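Local coordinates for protein histidine--tRNA ligase (Thermus thermophilus, PDB 1H4V) that joins L-histidine to tRNA(His) at the expense of ATP, working as a homodimeric class II aminoacyl-tRNA synthetase, at residues 25-30 with 148-153. Sequence-based numbering, arbitrary orientation.
Sequences ATARKV and YECLKE
Ala27 and Cys150 mark the closest backbone approach, 5.4 Å between their CA atoms; the axes of segments 25-30 and 148-153 approach to 9.2 Å, their directions 132° from parallel. Cys150 SG, anti to its own carbonyl carbon (chi1 -73°), lies 4.0 Å from Ala27 CA and also faces Val30 CG2; that last separation is too short to be trusted in detail. The other branch of Val30, CG1, rests 4.0 Å from CG of Glu153, about one turn beyond Cys150, the two side chains running past each other in opposite senses. Thr26 presents its methyl: CG2, anti to the backbone N, sits 3.7 Å from Cys150 O and 3.8 Å from Glu153 CB, whereas its OG1 turns back to hydrogen-bond Arg22 O within its own helix. At the more open margin Lys29 NZ lies 3.7 Å from Glu153 OE2, a long salt bridge between side chains crossing at about a right angle. No hydrogen bond joins the segments. Helix 14-33, packed here on helix 137-153, leads into strand 37-38, consistent with motif 1 of class II synthetases, the helix-strand element at the dimer interface; accordingly Arg28 packs on Gln21 of the second subunit, besides its salt bridge to Glu38 in that strand.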
loop_
_atom_site.group_PDB
_atom_site.type_symbol
_atom_site.label_atom_id
_atom_site.label_comp_id
_atom_site.label_asym_id
_atom_site.label_seq_id
_atom_site.Cartn_x
_atom_site.Cartn_y
_atom_site.Cartn_z
ATOM N N ALA A 25 5.626 -9.050 -1.238
ATOM C CA ALA A 25 5.029 -10.317 -0.801
ATOM C C ALA A 25 6.116 -11.255 -0.278
ATOM O O ALA A 25 5.898 -12.004 0.669
ATOM C CB ALA A 25 4.266 -10.994 -1.949
ATOM N N THR A 26 7.285 -11.216 -0.903
ATOM C CA THR A 26 8.385 -12.054 -0.463
ATOM C C THR A 26 8.907 -11.601 0.901
ATOM O O THR A 26 9.154 -12.423 1.779
ATOM C CB THR A 26 9.522 -12.034 -1.474
ATOM O OG1 THR A 26 9.077 -12.667 -2.678
ATOM C CG2 THR A 26 10.739 -12.765 -0.928
ATOM N N ALA A 27 9.072 -10.292 1.082
ATOM C CA ALA A 27 9.543 -9.780 2.365
ATOM C C ALA A 27 8.511 -10.160 3.429
ATOM O O ALA A 27 8.870 -10.585 4.529
ATOM C CB ALA A 27 9.706 -8.258 2.312
ATOM N N ARG A 28 7.230 -10.019 3.099
ATOM C CA ARG A 28 6.195 -10.354 4.060
ATOM C C ARG A 28 6.321 -11.811 4.513
ATOM O O ARG A 28 6.217 -12.099 5.707
ATOM C CB ARG A 28 4.787 -10.104 3.488
ATOM C CG ARG A 28 3.673 -10.651 4.381
ATOM C CD ARG A 28 2.264 -10.386 3.854
ATOM N NE ARG A 28 1.838 -9.001 4.061
ATOM C CZ ARG A 28 1.771 -8.078 3.103
ATOM N NH1 ARG A 28 2.098 -8.384 1.849
ATOM N NH2 ARG A 28 1.388 -6.842 3.399
ATOM N N LYS A 29 6.560 -12.719 3.569
ATOM C CA LYS A 29 6.686 -14.138 3.904
ATOM C C LYS A 29 7.876 -14.428 4.816
ATOM O O LYS A 29 7.731 -15.104 5.834
ATOM C CB LYS A 29 6.809 -14.996 2.633
ATOM C CG LYS A 29 7.020 -16.492 2.912
ATOM C CD LYS A 29 7.162 -17.307 1.629
ATOM C CE LYS A 29 8.491 -17.034 0.912
ATOM N NZ LYS A 29 8.723 -17.940 -0.261
ATOM N N VAL A 30 9.053 -13.920 4.464
ATOM C CA VAL A 30 10.228 -14.185 5.290
ATOM C C VAL A 30 10.199 -13.452 6.631
ATOM O O VAL A 30 10.548 -14.027 7.657
ATOM C CB VAL A 30 11.560 -13.842 4.542
ATOM C CG1 VAL A 30 11.482 -14.293 3.093
ATOM C CG2 VAL A 30 11.855 -12.382 4.634
ATOM N N TYR A 148 19.426 -10.749 3.992
ATOM C CA TYR A 148 20.079 -11.633 3.035
ATOM C C TYR A 148 19.030 -12.575 2.426
ATOM O O TYR A 148 18.958 -12.729 1.205
ATOM C CB TYR A 148 21.166 -12.432 3.757
ATOM C CG TYR A 148 22.006 -13.314 2.870
ATOM C CD1 TYR A 148 22.843 -12.767 1.902
ATOM C CD2 TYR A 148 21.980 -14.701 3.012
ATOM C CE1 TYR A 148 23.637 -13.579 1.098
ATOM C CE2 TYR A 148 22.766 -15.519 2.214
ATOM C CZ TYR A 148 23.594 -14.951 1.261
ATOM O OH TYR A 148 24.387 -15.760 0.479
ATOM N N GLU A 149 18.212 -13.184 3.288
ATOM C CA GLU A 149 17.155 -14.105 2.866
ATOM C C GLU A 149 16.089 -13.470 1.967
ATOM O O GLU A 149 15.711 -14.056 0.956
ATOM C CB GLU A 149 16.472 -14.724 4.087
ATOM C CG GLU A 149 16.905 -16.146 4.386
ATOM C CD GLU A 149 16.432 -17.143 3.330
ATOM O OE1 GLU A 149 15.209 -17.411 3.256
ATOM O OE2 GLU A 149 17.287 -17.656 2.571
ATOM N N CYS A 150 15.581 -12.298 2.340
ATOM C CA CYS A 150 14.575 -11.637 1.517
ATOM C C CYS A 150 15.086 -11.564 0.090
ATOM O O CYS A 150 14.371 -11.900 -0.855
ATOM C CB CYS A 150 14.306 -10.206 1.992
ATOM S SG CYS A 150 13.381 -10.019 3.520
ATOM N N LEU A 151 16.334 -11.128 -0.054
ATOM C CA LEU A 151 16.956 -10.971 -1.361
ATOM C C LEU A 151 17.233 -12.292 -2.064
ATOM O O LEU A 151 17.047 -12.406 -3.272
ATOM C CB LEU A 151 18.255 -10.173 -1.230
ATOM C CG LEU A 151 18.158 -8.811 -0.537
ATOM C CD1 LEU A 151 19.561 -8.229 -0.365
ATOM C CD2 LEU A 151 17.277 -7.875 -1.349
ATOM N N LYS A 152 17.683 -13.286 -1.307
ATOM C CA LYS A 152 17.976 -14.592 -1.878
ATOM C C LYS A 152 16.691 -15.243 -2.376
ATOM O O LYS A 152 16.675 -15.844 -3.440
ATOM C CB LYS A 152 18.635 -15.495 -0.832
ATOM C CG LYS A 152 19.806 -16.305 -1.355
ATOM C CD LYS A 152 21.030 -15.426 -1.549
ATOM C CE LYS A 152 22.196 -16.201 -2.156
ATOM N NZ LYS A 152 21.929 -16.619 -3.564
ATOM N N GLU A 153 15.612 -15.111 -1.603
ATOM C CA GLU A 153 14.322 -15.690 -1.971
ATOM C C GLU A 153 13.765 -15.061 -3.239
ATOM O O GLU A 153 12.961 -15.678 -3.935
ATOM C CB GLU A 153 13.313 -15.516 -0.839
ATOM C CG GLU A 153 13.633 -16.329 0.406
ATOM C CD GLU A 153 13.255 -17.799 0.282
ATOM O OE1 GLU A 153 13.808 -18.615 1.053
ATOM O OE2 GLU A 153 12.400 -18.140 -0.569
#